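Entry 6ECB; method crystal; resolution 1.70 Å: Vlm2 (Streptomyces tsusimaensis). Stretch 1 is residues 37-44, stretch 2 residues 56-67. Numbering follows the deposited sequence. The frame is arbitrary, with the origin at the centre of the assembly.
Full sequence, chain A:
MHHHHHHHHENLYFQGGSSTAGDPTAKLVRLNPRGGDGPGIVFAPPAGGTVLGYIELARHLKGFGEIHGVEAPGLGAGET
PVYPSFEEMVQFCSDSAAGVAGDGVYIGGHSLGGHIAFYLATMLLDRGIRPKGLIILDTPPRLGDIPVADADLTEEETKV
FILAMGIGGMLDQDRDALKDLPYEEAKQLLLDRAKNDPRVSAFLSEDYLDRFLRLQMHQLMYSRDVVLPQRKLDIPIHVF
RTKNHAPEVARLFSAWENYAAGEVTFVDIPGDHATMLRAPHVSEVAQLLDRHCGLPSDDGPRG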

ATOM      1  N   ASP A  37      -0.517  22.371  -2.037  1.00 57.98           N
ATOM      2  CA  ASP A  37      -1.640  22.731  -1.185  1.00 41.04           C
ATOM      3  C   ASP A  37      -2.591  21.547  -1.046  1.00 30.33           C
ATOM      4  O   ASP A  37      -2.777  20.767  -1.984  1.00 35.31           O
ATOM      5  CB  ASP A  37      -2.398  23.934  -1.748  1.00 65.76           C
ATOM      6  CG  ASP A  37      -1.674  25.245  -1.510  1.00 77.45           C
ATOM      7  OD1 ASP A  37      -0.847  25.323  -0.574  1.00 79.13           O
ATOM      8  OD2 ASP A  37      -1.941  26.201  -2.262  1.00 83.86           O
ATOM      9  N   GLY A  38      -3.213  21.438   0.123  1.00 34.97           N
ATOM     10  CA  GLY A  38      -4.202  20.410   0.358  1.00 30.73           C
ATOM     11  C   GLY A  38      -3.782  19.486   1.483  1.00 22.42           C
ATOM     12  O   GLY A  38      -2.673  19.589   2.019  1.00 25.04           O
ATOM     13  N   PRO A  39      -4.659  18.555   1.840  1.00 21.17           N
ATOM     14  CA  PRO A  39      -4.345  17.608   2.917  1.00 22.70           C
ATOM     15  C   PRO A  39      -3.235  16.657   2.521  1.00 25.35           C
ATOM     16  O   PRO A  39      -2.917  16.468   1.347  1.00 21.28           O
ATOM     17  CB  PRO A  39      -5.642  16.847   3.117  1.00 23.93           C
ATOM     18  CG  PRO A  39      -6.369  17.010   1.850  1.00 24.67           C
ATOM     19  CD  PRO A  39      -5.988  18.304   1.262  1.00 24.33           C
ATOM     20  N   GLY A  40      -2.680  16.041   3.520  1.00 19.67           N
ATOM     21  CA  GLY A  40      -1.650  15.040   3.321  1.00 20.10           C
ATOM     22  C   GLY A  40      -2.196  13.643   3.289  1.00 18.28           C
ATOM     23  O   GLY A  40      -3.346  13.379   3.640  1.00 18.99           O
ATOM     24  N   ILE A  41      -1.344  12.707   2.846  1.00 18.71           N
ATOM     25  CA  ILE A  41      -1.630  11.284   2.963  1.00 15.72           C
ATOM     26  C   ILE A  41      -0.343  10.577   3.345  1.00 17.65           C
ATOM     27  O   ILE A  41       0.722  10.847   2.760  1.00 19.27           O
ATOM     28  CB  ILE A  41      -2.150  10.606   1.668  1.00 17.98           C
ATOM     29  CG1 ILE A  41      -3.305  11.357   1.039  1.00 21.61           C
ATOM     30  CG2 ILE A  41      -2.536   9.150   1.993  1.00 19.35           C
ATOM     31  CD1 ILE A  41      -3.597  10.834  -0.415  1.00 22.66           C
ATOM     32  N   VAL A  42      -0.455   9.656   4.298  1.00 16.60           N
ATOM     33  CA  VAL A  42       0.598   8.700   4.622  1.00 15.82           C
ATOM     34  C   VAL A  42       0.079   7.327   4.231  1.00 14.88           C
ATOM     35  O   VAL A  42      -0.902   6.831   4.812  1.00 16.16           O
ATOM     36  CB  VAL A  42       0.973   8.709   6.111  1.00 18.72           C
ATOM     37  CG1 VAL A  42       2.049   7.669   6.356  1.00 19.42           C
ATOM     38  CG2 VAL A  42       1.443  10.099   6.554  1.00 21.17           C
ATOM     39  N   PHE A  43       0.755   6.706   3.269  1.00 15.90           N
ATOM     40  CA  PHE A  43       0.426   5.361   2.824  1.00 13.85           C
ATOM     41  C   PHE A  43       1.230   4.304   3.569  1.00 16.77           C
ATOM     42  O   PHE A  43       2.450   4.390   3.653  1.00 17.97           O
ATOM     43  CB  PHE A  43       0.696   5.216   1.330  1.00 14.79           C
ATOM     44  CG  PHE A  43      -0.304   5.933   0.448  1.00 16.15           C
ATOM     45  CD1 PHE A  43      -1.584   5.440   0.313  1.00 17.76           C
ATOM     46  CD2 PHE A  43       0.050   7.071  -0.249  1.00 21.29           C
ATOM     47  CE1 PHE A  43      -2.504   6.081  -0.506  1.00 19.75           C
ATOM     48  CE2 PHE A  43      -0.861   7.705  -1.076  1.00 21.23           C
ATOM     49  CZ  PHE A  43      -2.124   7.193  -1.210  1.00 17.41           C
ATOM     50  N   ALA A  44       0.550   3.285   4.029  1.00 14.85           N
ATOM     51  CA  ALA A  44       1.137   2.095   4.614  1.00 13.46           C
ATOM     52  C   ALA A  44       1.417   1.078   3.517  1.00 16.43           C
ATOM     53  O   ALA A  44       0.618   0.934   2.582  1.00 17.00           O
ATOM     54  CB  ALA A  44       0.208   1.485   5.662  1.00 16.59           C
ATOM     55  N   GLU A  56       3.156   6.105  -8.714  1.00 18.79           N
ATOM     56  CA  GLU A  56       2.380   6.624  -9.835  1.00 22.03           C
ATOM     57  C   GLU A  56       1.135   7.353  -9.347  1.00 18.99           C
ATOM     58  O   GLU A  56       0.807   8.435  -9.859  1.00 20.37           O
ATOM     59  CB  GLU A  56       1.996   5.502 -10.794  1.00 24.57           C
ATOM     60  CG  GLU A  56       3.103   5.039 -11.703  1.00 31.27           C
ATOM     61  CD  GLU A  56       3.787   6.193 -12.483  1.00 50.70           C
ATOM     62  OE1 GLU A  56       3.092   7.002 -13.145  1.00 58.17           O
ATOM     63  OE2 GLU A  56       5.036   6.287 -12.403  1.00 56.20           O
ATOM     64  N   LEU A  57       0.454   6.805  -8.339  1.00 20.55           N
ATOM     65  CA  LEU A  57      -0.704   7.475  -7.772  1.00 19.16           C
ATOM     66  C   LEU A  57      -0.305   8.834  -7.231  1.00 20.14           C
ATOM     67  O   LEU A  57      -0.940   9.854  -7.527  1.00 19.08           O
ATOM     68  CB  LEU A  57      -1.327   6.611  -6.668  1.00 17.09           C
ATOM     69  CG  LEU A  57      -2.500   7.244  -5.932  1.00 16.91           C
ATOM     70  CD1 LEU A  57      -3.666   7.571  -6.849  1.00 19.81           C
ATOM     71  CD2 LEU A  57      -2.959   6.338  -4.783  1.00 20.01           C
ATOM     72  N   ALA A  58       0.777   8.868  -6.467  1.00 19.43           N
ATOM     73  CA  ALA A  58       1.224  10.123  -5.875  1.00 21.21           C
ATOM     74  C   ALA A  58       1.537  11.158  -6.941  1.00 24.21           C
ATOM     75  O   ALA A  58       1.258  12.347  -6.749  1.00 24.99           O
ATOM     76  CB  ALA A  58       2.449   9.883  -5.000  1.00 22.79           C
ATOM     77  N   ARG A  59       2.094  10.728  -8.091  1.00 20.54           N
ATOM     78  CA  ARG A  59       2.426  11.675  -9.138  1.00 21.22           C
ATOM     79  C   ARG A  59       1.190  12.234  -9.827  1.00 22.71           C
ATOM     80  O   ARG A  59       1.279  13.301 -10.438  1.00 23.07           O
ATOM     81  CB  ARG A  59       3.335  11.031 -10.195  1.00 24.46           C
ATOM     82  CG  ARG A  59       4.759  10.797  -9.720  1.00 33.59           C
ATOM     83  CD  ARG A  59       5.706  10.882 -10.919  1.00 78.52           C
ATOM     84  NE  ARG A  59       5.283   9.941 -11.944  1.00 73.42           N
ATOM     85  CZ  ARG A  59       5.641   9.986 -13.220  1.00 52.77           C
ATOM     86  NH1 ARG A  59       5.186   9.060 -14.049  1.00 54.97           N
ATOM     87  NH2 ARG A  59       6.451  10.937 -13.675  1.00 70.20           N
ATOM     88  N   HIS A  60       0.069  11.520  -9.780  1.00 21.80           N
ATOM     89  CA  HIS A  60      -1.133  11.962 -10.470  1.00 20.50           C
ATOM     90  C   HIS A  60      -2.062  12.800  -9.594  1.00 21.08           C
ATOM     91  O   HIS A  60      -2.891  13.556 -10.135  1.00 24.06           O
ATOM     92  CB  HIS A  60      -1.907  10.749 -10.995  1.00 20.81           C
ATOM     93  CG  HIS A  60      -1.329  10.165 -12.254  1.00 21.01           C
ATOM     94  ND1 HIS A  60      -0.264   9.295 -12.249  1.00 21.44           N
ATOM     95  CD2 HIS A  60      -1.680  10.320 -13.549  1.00 22.07           C
ATOM     96  CE1 HIS A  60       0.022   8.939 -13.491  1.00 21.93           C
ATOM     97  NE2 HIS A  60      -0.825   9.544 -14.298  1.00 24.91           N
ATOM     98  N   LEU A  61      -1.931  12.706  -8.279  1.00 22.43           N
ATOM     99  CA  LEU A  61      -2.783  13.483  -7.387  1.00 19.24           C
ATOM    100  C   LEU A  61      -2.495  14.963  -7.515  1.00 25.35           C
ATOM    101  O   LEU A  61      -1.338  15.394  -7.551  1.00 27.80           O
ATOM    102  CB  LEU A  61      -2.558  13.041  -5.939  1.00 18.27           C
ATOM    103  CG  LEU A  61      -3.035  11.639  -5.628  1.00 18.50           C
ATOM    104  CD1 LEU A  61      -2.468  11.182  -4.257  1.00 21.19           C
ATOM    105  CD2 LEU A  61      -4.551  11.521  -5.629  1.00 20.98           C
ATOM    106  N   LYS A  62      -3.563  15.745  -7.583  1.00 23.81           N
ATOM    107  CA  LYS A  62      -3.459  17.187  -7.673  1.00 23.37           C
ATOM    108  C   LYS A  62      -4.041  17.910  -6.474  1.00 31.11           C
ATOM    109  O   LYS A  62      -3.788  19.111  -6.317  1.00 29.59           O
ATOM    110  CB  LYS A  62      -4.166  17.681  -8.942  1.00 27.38           C
ATOM    111  CG  LYS A  62      -3.506  17.151 -10.207  1.00 40.56           C
ATOM    112  CD  LYS A  62      -4.022  17.825 -11.482  1.00 50.32           C
ATOM    113  CE  LYS A  62      -4.394  16.805 -12.557  1.00 70.92           C
ATOM    114  NZ  LYS A  62      -5.616  16.007 -12.192  1.00 84.38           N
ATOM    115  N   GLY A  63      -4.809  17.229  -5.640  1.00 24.33           N
ATOM    116  CA  GLY A  63      -5.543  17.893  -4.581  1.00 27.48           C
ATOM    117  C   GLY A  63      -4.944  17.715  -3.204  1.00 24.51           C
ATOM    118  O   GLY A  63      -5.612  17.992  -2.197  1.00 24.79           O
ATOM    119  N   PHE A  64      -3.692  17.259  -3.135  1.00 23.60           N
ATOM    120  CA  PHE A  64      -3.070  16.936  -1.862  1.00 22.68           C
ATOM    121  C   PHE A  64      -1.756  17.684  -1.723  1.00 24.11           C
ATOM    122  O   PHE A  64      -1.122  18.072  -2.713  1.00 29.49           O
ATOM    123  CB  PHE A  64      -2.857  15.422  -1.727  1.00 21.85           C
ATOM    124  CG  PHE A  64      -4.135  14.665  -1.646  1.00 18.83           C
ATOM    125  CD1 PHE A  64      -4.844  14.339  -2.792  1.00 21.13           C
ATOM    126  CD2 PHE A  64      -4.659  14.313  -0.425  1.00 21.02           C
ATOM    127  CE1 PHE A  64      -6.055  13.659  -2.712  1.00 19.50           C
ATOM    128  CE2 PHE A  64      -5.857  13.634  -0.334  1.00 22.49           C
ATOM    129  CZ  PHE A  64      -6.556  13.295  -1.467  1.00 20.15           C
ATOM    130  N   GLY A  65      -1.366  17.907  -0.478  1.00 22.36           N
ATOM    131  CA  GLY A  65      -0.125  18.580  -0.191  1.00 25.65           C
ATOM    132  C   GLY A  65       1.021  17.589  -0.122  1.00 30.16           C
ATOM    133  O   GLY A  65       1.648  17.261  -1.135  1.00 35.06           O
ATOM    134  N   GLU A  66       1.312  17.110   1.077  1.00 26.87           N
ATOM    135  CA  GLU A  66       2.435  16.206   1.292  1.00 24.13           C
ATOM    136  C   GLU A  66       1.942  14.772   1.240  1.00 23.53           C
ATOM    137  O   GLU A  66       1.069  14.389   2.026  1.00 24.11           O
ATOM    138  CB  GLU A  66       3.068  16.474   2.650  1.00 25.05           C
ATOM    139  CG  GLU A  66       3.641  17.869   2.783  1.00 31.58           C
ATOM    140  CD  GLU A  66       4.395  18.050   4.082  1.00 51.63           C
ATOM    141  OE1 GLU A  66       4.377  17.126   4.927  1.00 38.99           O
ATOM    142  OE2 GLU A  66       5.005  19.118   4.252  1.00 51.08           O
ATOM    143  N   ILE A  67       2.525  13.980   0.354  1.00 19.68           N
ATOM    144  CA  ILE A  67       2.228  12.557   0.263  1.00 19.32           C
ATOM    145  C   ILE A  67       3.469  11.794   0.683  1.00 21.23           C
ATOM    146  O   ILE A  67       4.535  11.954   0.078  1.00 23.05           O
ATOM    147  CB  ILE A  67       1.805  12.152  -1.149  1.00 21.12           C
ATOM    148  CG1 ILE A  67       0.575  12.956  -1.564  1.00 29.66           C
ATOM    149  CG2 ILE A  67       1.481  10.680  -1.181  1.00 22.61           C
ATOM    150  CD1 ILE A  67       0.340  12.931  -3.022  1.00 32.95           C
TER
HETATM  151  O   HOH W   1      -0.254  18.503   3.199  1.00 30.77           O

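The apolar centre of this contact is built around Ile41, a buried strand residue that gives up more area to the other stretch than any of its neighbours. Its chi1 m, chi2 t rotamer extends the side chain so that its end comes nearer the second stretch than its root. Ile41 CD1 sits over one face of the Phe64 ring, 3.8 Å from the ring centroid and 20° off the normal, a CH-pi contact, while Ile41 CG1 lies 3.6 Å from Phe64 CD2. The same methyl also meets the end of Leu61, with Ile41 CD1 4.0 Å from Leu61 CD1. The CG1-CD1 arm suits this place because it reaches ring and leucine methyl at once.

Two residues along the strand, Phe43 points its CA-to-CB bond toward the second stretch and reaches both the helix and the strand that follows. Phe43 CZ is 3.8 Å from Leu57 CD2, and Phe43 CE2 is 3.8 Å from Ile67 CG2, which lies at the ring edge. Val42, between them, points away and makes no contact. The alternation is the rule of a strand: Ile41 and Phe43 serve this contact, and the intervening residue is free to pack elsewhere.

Phe64 reaches its partners in a different way. Its CA-to-CB bond points away overall, yet the ring packs beneath Ile41 and also meets the proline, Pro39 CG lying 3.9 Å from Phe64 CD2.

Beyond the side chains, the backbones run parallel, with a bridge between Ile41 and Ile67, whose side chains share one face of the sheet. Gly65 N donates to Pro39 O at 2.8 Å, and Ile41 N donates to Glu66 O at 3.1 Å; Ile67 CA approaches Ile41 O at 3.4 Å in a CA-H...O contact. Proline is tolerated here, since the pairing needs its carbonyl but no amide hydrogen, and its ring packs on Phe64.

Glycines allow the chains to close in. A CB on Gly38 would lie 2.4 Å from Gly63 O, and its backbone angles by themselves call for glycine. A CB on Gly65 would fall 2.6 Å from Gly38 O, and one on Gly40 would be a tight 3.0 Å from Glu66 O.

At the polar edge, a water donates to Gly38 O at 2.9 Å and accepts from Glu66 N at 3.0 Å, bridging the two backbones. The exposed Glu66 sends the end of its side chain away, and exposed Asp37 likewise points away, leaving both carboxylates outside the contact.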